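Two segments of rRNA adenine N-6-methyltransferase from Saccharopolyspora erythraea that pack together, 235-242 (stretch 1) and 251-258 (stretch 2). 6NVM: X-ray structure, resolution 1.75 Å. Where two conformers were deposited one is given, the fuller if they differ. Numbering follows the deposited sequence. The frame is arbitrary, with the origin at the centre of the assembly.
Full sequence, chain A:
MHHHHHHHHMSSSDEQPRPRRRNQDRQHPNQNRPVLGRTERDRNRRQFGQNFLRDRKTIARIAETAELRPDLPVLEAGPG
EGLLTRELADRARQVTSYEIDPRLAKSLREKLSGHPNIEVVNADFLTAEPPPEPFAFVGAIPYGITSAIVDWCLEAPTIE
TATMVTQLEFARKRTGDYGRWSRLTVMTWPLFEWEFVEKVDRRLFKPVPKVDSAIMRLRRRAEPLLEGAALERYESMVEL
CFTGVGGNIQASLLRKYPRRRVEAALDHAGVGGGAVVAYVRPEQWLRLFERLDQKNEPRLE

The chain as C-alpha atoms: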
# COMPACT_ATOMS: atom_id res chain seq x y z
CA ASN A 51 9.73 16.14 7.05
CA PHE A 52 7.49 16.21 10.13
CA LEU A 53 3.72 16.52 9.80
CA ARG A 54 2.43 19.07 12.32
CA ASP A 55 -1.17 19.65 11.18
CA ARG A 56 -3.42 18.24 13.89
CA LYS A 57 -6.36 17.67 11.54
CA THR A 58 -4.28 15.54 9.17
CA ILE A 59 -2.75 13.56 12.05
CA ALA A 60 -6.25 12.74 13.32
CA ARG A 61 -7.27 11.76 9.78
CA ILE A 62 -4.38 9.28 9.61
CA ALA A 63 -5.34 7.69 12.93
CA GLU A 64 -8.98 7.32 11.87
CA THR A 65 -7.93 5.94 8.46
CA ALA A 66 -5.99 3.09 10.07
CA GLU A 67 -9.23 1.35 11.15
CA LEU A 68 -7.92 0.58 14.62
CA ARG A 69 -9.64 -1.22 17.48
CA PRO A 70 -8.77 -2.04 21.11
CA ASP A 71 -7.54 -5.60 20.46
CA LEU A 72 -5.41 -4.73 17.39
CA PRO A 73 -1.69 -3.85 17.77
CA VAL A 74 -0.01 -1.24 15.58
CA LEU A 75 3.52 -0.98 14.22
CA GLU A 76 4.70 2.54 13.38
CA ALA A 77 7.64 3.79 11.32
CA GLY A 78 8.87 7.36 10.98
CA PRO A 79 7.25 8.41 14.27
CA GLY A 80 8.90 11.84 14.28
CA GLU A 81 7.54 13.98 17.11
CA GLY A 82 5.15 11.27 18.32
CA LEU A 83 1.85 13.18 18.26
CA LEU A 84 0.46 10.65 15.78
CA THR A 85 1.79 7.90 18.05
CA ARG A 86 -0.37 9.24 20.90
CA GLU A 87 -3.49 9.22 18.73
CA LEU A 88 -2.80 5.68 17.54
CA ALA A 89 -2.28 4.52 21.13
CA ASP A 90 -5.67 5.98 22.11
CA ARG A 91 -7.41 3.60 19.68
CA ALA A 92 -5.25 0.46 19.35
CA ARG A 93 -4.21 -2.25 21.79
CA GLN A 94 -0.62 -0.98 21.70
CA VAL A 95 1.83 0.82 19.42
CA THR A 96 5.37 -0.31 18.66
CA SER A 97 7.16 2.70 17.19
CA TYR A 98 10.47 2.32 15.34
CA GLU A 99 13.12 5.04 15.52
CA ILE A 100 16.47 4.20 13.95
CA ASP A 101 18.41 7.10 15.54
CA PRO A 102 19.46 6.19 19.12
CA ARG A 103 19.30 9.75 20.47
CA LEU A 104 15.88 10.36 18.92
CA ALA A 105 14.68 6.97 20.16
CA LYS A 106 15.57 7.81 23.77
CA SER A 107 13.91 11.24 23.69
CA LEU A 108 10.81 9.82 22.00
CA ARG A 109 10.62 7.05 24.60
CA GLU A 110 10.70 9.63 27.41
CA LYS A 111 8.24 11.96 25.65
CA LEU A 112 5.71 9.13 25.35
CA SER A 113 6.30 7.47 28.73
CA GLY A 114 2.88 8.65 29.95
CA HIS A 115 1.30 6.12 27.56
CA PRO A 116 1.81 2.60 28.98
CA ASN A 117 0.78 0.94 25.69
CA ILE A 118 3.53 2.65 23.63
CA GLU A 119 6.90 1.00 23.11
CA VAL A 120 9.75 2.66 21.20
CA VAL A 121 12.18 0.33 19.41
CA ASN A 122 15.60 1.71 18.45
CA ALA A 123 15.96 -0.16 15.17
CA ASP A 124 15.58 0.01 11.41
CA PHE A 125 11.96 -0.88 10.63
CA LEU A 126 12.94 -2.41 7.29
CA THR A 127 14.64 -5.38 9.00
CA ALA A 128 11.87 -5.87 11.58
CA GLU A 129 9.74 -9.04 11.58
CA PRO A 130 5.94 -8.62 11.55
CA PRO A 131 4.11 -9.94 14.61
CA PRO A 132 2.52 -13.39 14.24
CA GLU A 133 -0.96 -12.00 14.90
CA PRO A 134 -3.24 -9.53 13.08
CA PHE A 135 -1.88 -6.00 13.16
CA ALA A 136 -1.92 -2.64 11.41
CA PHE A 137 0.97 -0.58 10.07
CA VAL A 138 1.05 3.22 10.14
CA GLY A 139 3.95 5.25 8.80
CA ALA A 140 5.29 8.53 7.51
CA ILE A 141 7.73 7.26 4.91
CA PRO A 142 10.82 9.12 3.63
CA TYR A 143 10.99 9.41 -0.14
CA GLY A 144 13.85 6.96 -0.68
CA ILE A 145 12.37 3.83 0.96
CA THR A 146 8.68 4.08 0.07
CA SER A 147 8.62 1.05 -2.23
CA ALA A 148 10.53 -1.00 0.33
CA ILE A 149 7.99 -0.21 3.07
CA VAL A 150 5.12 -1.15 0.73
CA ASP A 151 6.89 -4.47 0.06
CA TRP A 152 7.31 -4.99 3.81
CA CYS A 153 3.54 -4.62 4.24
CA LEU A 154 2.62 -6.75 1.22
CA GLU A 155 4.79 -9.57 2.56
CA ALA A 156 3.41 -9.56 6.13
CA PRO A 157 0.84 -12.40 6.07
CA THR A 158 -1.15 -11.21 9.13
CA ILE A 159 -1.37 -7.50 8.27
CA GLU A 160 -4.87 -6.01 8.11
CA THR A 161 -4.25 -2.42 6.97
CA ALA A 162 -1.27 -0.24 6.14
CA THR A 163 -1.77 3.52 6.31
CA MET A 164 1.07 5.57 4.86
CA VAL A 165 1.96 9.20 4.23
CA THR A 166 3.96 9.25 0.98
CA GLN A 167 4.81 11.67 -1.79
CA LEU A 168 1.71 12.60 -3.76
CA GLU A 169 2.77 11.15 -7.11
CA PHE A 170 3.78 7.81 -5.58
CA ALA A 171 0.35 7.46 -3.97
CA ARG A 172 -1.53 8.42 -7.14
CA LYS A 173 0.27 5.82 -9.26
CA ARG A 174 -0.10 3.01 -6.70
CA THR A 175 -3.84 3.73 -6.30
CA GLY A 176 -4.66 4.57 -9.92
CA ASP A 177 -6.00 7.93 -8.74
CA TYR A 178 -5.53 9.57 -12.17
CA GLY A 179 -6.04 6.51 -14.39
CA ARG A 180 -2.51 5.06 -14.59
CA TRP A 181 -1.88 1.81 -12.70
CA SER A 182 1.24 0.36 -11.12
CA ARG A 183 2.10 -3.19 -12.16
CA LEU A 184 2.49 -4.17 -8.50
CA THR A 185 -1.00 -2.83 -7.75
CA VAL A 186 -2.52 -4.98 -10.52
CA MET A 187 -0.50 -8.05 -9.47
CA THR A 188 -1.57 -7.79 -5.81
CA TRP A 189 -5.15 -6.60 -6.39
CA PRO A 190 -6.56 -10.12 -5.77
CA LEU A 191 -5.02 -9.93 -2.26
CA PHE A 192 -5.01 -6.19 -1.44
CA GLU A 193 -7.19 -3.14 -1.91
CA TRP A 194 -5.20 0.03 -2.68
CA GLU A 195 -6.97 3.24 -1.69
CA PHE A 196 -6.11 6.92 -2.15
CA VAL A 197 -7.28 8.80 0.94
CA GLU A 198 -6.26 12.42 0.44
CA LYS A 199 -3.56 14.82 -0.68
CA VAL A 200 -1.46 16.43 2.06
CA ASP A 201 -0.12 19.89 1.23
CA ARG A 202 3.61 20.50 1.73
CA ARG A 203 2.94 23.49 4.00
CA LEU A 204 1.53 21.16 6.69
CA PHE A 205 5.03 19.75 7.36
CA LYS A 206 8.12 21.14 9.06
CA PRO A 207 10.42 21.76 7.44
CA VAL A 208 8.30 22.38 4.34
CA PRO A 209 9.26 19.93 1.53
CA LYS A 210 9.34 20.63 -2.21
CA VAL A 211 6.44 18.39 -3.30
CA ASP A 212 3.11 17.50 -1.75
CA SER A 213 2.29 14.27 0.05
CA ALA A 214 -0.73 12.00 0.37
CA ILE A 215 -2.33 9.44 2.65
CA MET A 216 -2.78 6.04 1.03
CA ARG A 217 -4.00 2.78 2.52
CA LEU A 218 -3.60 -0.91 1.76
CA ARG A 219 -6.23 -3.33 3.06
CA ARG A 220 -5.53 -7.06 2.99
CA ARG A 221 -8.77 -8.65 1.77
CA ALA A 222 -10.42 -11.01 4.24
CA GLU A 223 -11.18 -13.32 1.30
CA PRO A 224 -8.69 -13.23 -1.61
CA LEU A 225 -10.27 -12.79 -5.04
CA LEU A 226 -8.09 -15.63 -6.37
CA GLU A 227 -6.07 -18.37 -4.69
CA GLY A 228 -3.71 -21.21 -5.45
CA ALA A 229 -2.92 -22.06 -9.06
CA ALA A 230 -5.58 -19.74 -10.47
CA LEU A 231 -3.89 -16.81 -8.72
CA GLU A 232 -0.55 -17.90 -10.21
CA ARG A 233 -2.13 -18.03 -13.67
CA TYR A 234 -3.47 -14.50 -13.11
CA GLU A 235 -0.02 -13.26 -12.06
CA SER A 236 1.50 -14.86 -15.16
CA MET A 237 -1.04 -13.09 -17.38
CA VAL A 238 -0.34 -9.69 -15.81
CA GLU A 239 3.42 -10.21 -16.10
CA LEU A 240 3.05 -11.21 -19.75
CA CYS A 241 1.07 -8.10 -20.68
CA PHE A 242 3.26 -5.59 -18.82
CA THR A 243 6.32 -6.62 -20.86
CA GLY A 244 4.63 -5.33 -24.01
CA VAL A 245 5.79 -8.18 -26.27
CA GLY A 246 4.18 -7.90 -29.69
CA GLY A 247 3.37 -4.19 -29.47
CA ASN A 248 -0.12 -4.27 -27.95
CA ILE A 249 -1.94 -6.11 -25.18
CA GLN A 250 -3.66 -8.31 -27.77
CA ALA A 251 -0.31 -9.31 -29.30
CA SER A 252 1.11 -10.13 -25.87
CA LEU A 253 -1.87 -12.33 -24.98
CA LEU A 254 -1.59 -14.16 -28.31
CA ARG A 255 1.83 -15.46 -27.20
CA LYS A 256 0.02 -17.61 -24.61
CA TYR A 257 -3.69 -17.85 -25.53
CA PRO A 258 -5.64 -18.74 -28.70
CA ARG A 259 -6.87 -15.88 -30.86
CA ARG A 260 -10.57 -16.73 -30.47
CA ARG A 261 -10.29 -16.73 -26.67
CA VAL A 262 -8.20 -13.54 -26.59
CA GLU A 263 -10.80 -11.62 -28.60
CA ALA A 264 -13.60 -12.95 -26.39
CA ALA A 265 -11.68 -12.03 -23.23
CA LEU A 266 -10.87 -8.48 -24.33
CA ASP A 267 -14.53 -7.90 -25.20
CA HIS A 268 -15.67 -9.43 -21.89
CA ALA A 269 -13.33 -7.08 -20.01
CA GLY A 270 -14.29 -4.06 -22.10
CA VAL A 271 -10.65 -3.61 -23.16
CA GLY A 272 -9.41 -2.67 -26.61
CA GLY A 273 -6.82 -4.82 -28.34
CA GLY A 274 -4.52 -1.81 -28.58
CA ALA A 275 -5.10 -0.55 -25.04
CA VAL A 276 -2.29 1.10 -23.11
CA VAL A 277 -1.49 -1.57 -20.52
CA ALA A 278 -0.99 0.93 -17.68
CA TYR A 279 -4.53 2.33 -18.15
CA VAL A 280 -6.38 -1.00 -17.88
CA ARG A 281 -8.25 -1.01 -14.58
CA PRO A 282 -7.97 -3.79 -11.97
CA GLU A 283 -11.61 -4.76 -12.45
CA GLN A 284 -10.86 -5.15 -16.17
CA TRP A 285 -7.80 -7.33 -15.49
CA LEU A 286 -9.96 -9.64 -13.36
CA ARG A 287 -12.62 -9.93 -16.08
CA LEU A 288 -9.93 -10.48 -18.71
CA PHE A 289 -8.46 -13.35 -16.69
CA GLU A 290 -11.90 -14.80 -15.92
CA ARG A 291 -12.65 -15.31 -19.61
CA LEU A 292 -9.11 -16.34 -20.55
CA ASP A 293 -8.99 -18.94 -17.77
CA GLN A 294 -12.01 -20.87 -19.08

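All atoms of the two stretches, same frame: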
# COMPACT_ATOMS: atom_id res chain seq x y z
N GLU A 235 -1.29 -13.99 -12.14
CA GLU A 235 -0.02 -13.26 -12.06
C GLU A 235 0.80 -13.43 -13.33
O GLU A 235 1.43 -12.48 -13.80
CB GLU A 235 0.76 -13.75 -10.83
CG GLU A 235 0.09 -13.37 -9.51
CD GLU A 235 0.58 -14.19 -8.32
OE1 GLU A 235 1.21 -15.25 -8.53
OE2 GLU A 235 0.33 -13.76 -7.17
N SER A 236 0.78 -14.63 -13.91
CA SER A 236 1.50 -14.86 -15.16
C SER A 236 0.92 -14.03 -16.30
O SER A 236 1.66 -13.51 -17.14
CB SER A 236 1.49 -16.35 -15.51
OG SER A 236 2.15 -16.59 -16.73
N MET A 237 -0.41 -13.90 -16.34
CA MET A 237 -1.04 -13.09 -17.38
C MET A 237 -0.66 -11.62 -17.25
O MET A 237 -0.37 -10.95 -18.25
CB MET A 237 -2.56 -13.25 -17.32
CG MET A 237 -3.34 -12.35 -18.29
SD MET A 237 -5.05 -12.06 -17.77
CE MET A 237 -4.80 -11.03 -16.32
N VAL A 238 -0.69 -11.09 -16.02
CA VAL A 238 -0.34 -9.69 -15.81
C VAL A 238 1.11 -9.44 -16.18
O VAL A 238 1.43 -8.47 -16.89
CB VAL A 238 -0.64 -9.28 -14.35
CG1 VAL A 238 -0.15 -7.87 -14.08
CG2 VAL A 238 -2.13 -9.39 -14.07
N GLU A 239 2.01 -10.31 -15.72
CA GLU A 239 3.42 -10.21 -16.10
C GLU A 239 3.57 -10.17 -17.61
O GLU A 239 4.25 -9.30 -18.16
CB GLU A 239 4.20 -11.39 -15.52
CG GLU A 239 4.37 -11.36 -14.01
CD GLU A 239 5.43 -10.37 -13.56
OE1 GLU A 239 5.88 -9.53 -14.38
OE2 GLU A 239 5.83 -10.43 -12.38
N LEU A 240 2.93 -11.12 -18.30
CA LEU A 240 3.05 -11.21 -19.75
C LEU A 240 2.66 -9.91 -20.44
O LEU A 240 3.34 -9.46 -21.37
CB LEU A 240 2.18 -12.36 -20.26
CG LEU A 240 2.01 -12.49 -21.77
CD1 LEU A 240 3.36 -12.68 -22.45
CD2 LEU A 240 1.07 -13.64 -22.09
N CYS A 241 1.57 -9.28 -19.99
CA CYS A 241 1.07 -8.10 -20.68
C CYS A 241 1.89 -6.85 -20.37
O CYS A 241 1.99 -5.97 -21.23
CB CYS A 241 -0.39 -7.86 -20.30
SG CYS A 241 -1.53 -9.12 -20.92
N PHE A 242 2.48 -6.76 -19.18
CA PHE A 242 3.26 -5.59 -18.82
C PHE A 242 4.63 -5.55 -19.49
O PHE A 242 5.28 -4.50 -19.46
CB PHE A 242 3.40 -5.49 -17.30
CG PHE A 242 2.32 -4.67 -16.65
CD1 PHE A 242 1.12 -5.25 -16.26
CD2 PHE A 242 2.50 -3.31 -16.43
CE1 PHE A 242 0.12 -4.50 -15.67
CE2 PHE A 242 1.50 -2.54 -15.84
CZ PHE A 242 0.31 -3.14 -15.46
N ALA A 251 -1.45 -8.55 -28.79
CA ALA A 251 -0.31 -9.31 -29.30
C ALA A 251 0.38 -10.07 -28.18
O ALA A 251 0.79 -11.22 -28.36
CB ALA A 251 0.67 -8.37 -30.00
N SER A 252 0.51 -9.45 -27.01
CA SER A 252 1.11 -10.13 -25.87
C SER A 252 0.30 -11.36 -25.48
O SER A 252 0.84 -12.45 -25.30
CB SER A 252 1.22 -9.17 -24.69
OG SER A 252 1.88 -7.98 -25.07
N LEU A 253 -1.03 -11.20 -25.36
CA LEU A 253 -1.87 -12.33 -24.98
C LEU A 253 -1.81 -13.46 -25.99
O LEU A 253 -1.93 -14.63 -25.63
CB LEU A 253 -3.31 -11.86 -24.80
CG LEU A 253 -3.53 -10.92 -23.61
CD1 LEU A 253 -4.93 -10.31 -23.68
CD2 LEU A 253 -3.32 -11.67 -22.31
N LEU A 254 -1.64 -13.13 -27.28
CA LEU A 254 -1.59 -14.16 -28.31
C LEU A 254 -0.37 -15.06 -28.16
O LEU A 254 -0.37 -16.17 -28.70
CB LEU A 254 -1.60 -13.51 -29.69
CG LEU A 254 -2.92 -12.86 -30.09
CD1 LEU A 254 -2.73 -11.95 -31.30
CD2 LEU A 254 -3.98 -13.91 -30.38
N ARG A 255 0.67 -14.61 -27.45
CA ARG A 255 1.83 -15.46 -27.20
C ARG A 255 1.50 -16.64 -26.30
O ARG A 255 2.25 -17.61 -26.28
CB ARG A 255 2.96 -14.65 -26.56
CG ARG A 255 3.24 -13.29 -27.18
CD ARG A 255 3.60 -13.38 -28.65
NE ARG A 255 4.55 -12.35 -29.03
CZ ARG A 255 4.77 -11.95 -30.28
NH1 ARG A 255 4.09 -12.47 -31.29
NH2 ARG A 255 5.67 -11.00 -30.52
N LYS A 256 0.39 -16.57 -25.56
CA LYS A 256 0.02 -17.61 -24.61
C LYS A 256 -1.39 -18.16 -24.82
O LYS A 256 -1.64 -19.31 -24.41
CB LYS A 256 0.12 -17.08 -23.17
CG LYS A 256 -0.22 -18.10 -22.09
CD LYS A 256 -0.34 -17.46 -20.72
CE LYS A 256 1.02 -17.18 -20.09
NZ LYS A 256 1.58 -18.38 -19.41
N TYR A 257 -2.30 -17.42 -25.43
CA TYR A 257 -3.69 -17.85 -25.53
C TYR A 257 -4.15 -17.88 -26.99
O TYR A 257 -3.63 -17.13 -27.82
CB TYR A 257 -4.61 -16.93 -24.73
CG TYR A 257 -4.38 -16.96 -23.24
CD1 TYR A 257 -3.59 -16.01 -22.62
CD2 TYR A 257 -4.97 -17.94 -22.45
CE1 TYR A 257 -3.38 -16.03 -21.25
CE2 TYR A 257 -4.77 -17.98 -21.09
CZ TYR A 257 -3.98 -17.02 -20.49
OH TYR A 257 -3.79 -17.06 -19.13
N PRO A 258 -5.14 -18.71 -27.32
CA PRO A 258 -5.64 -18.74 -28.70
C PRO A 258 -6.36 -17.46 -29.08
O PRO A 258 -6.97 -16.79 -28.24
CB PRO A 258 -6.60 -19.93 -28.70
CG PRO A 258 -6.31 -20.70 -27.46
CD PRO A 258 -5.82 -19.70 -26.47
O HOH W 1 1.00 -5.82 -23.73

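The two stretches meet in a small, mainly apolar helix-to-helix contact, centred on Leu240, Cys241 and Leu253 and supplemented at its margins by one weak hydrogen bond and one bridging water. The surface buried between them, summed over both sides, is 377 Å², and the backbones come nearest at Cys241 and Ser252, whose CA atoms lie 5.6 Å apart.

Stretch 1 is helical, with backbone bonds such as Leu240 N to Ser236 O (2.9 Å) and Cys241 N to Met237 O (3.1 Å). This repeat brings Ser236, Met237, Leu240 and Cys241 to the contacting side, whereas Val238 and Phe242 direct their CA-to-CB bonds away.

Leu240 gives up more area to the partner stretch than any other residue, 89 Å². Its CA-to-CB bond points toward stretch 2, and with chi1 t and chi2 p its CD2 reaches 3.4 Å from Ser252 O, 4.3 Å from Leu253 CA and 3.7 Å from Lys256 CB. A branched aliphatic end suits this place because it packs against backbone and the aliphatic base of a lysine at once. The carbonyl of Ser252 is also engaged within its own stretch, accepting from Arg255 N at 3.1 Å.

Beside it, Leu253 starts sideways, but its m,t rotamer carries the end of the side chain nearer to stretch 1. There CD2 lies 3.4 Å from Cys241 SG and 4.1 Å from Met237 CG. All three residues are buried, in keeping with their apolar contacts. The short side chain of Cys241 goes with a close approach: its CA is 4.2 Å from Ser252 CB. Met237 contributes mainly the base of its side chain, since its end leads away; its CB also lies 4.4 Å from Tyr257 OH.

Polar links supplement this packing. Ser252 is buried, yet its hydroxyl is not stranded: water 1 donates to both Ser252 OG and Cys241 O, each at 2.7 Å from the water oxygen, and so ties a side chain of one stretch to the backbone of the other. Toward the other end, Lys256 runs alongside stretch 1 with chi1 and chi2 both t; chi3 and chi4, both m, then turn its tip, and NZ donates a weak hydrogen bond to Ser236 OG at 3.3 Å. Lysine fits this exposed position, where its methylenes can cover Leu240 while the ammonium group stays at the margin. Tyr257 N donates to Leu253 O at 2.8 Å, anchoring the backbone just beyond Lys256.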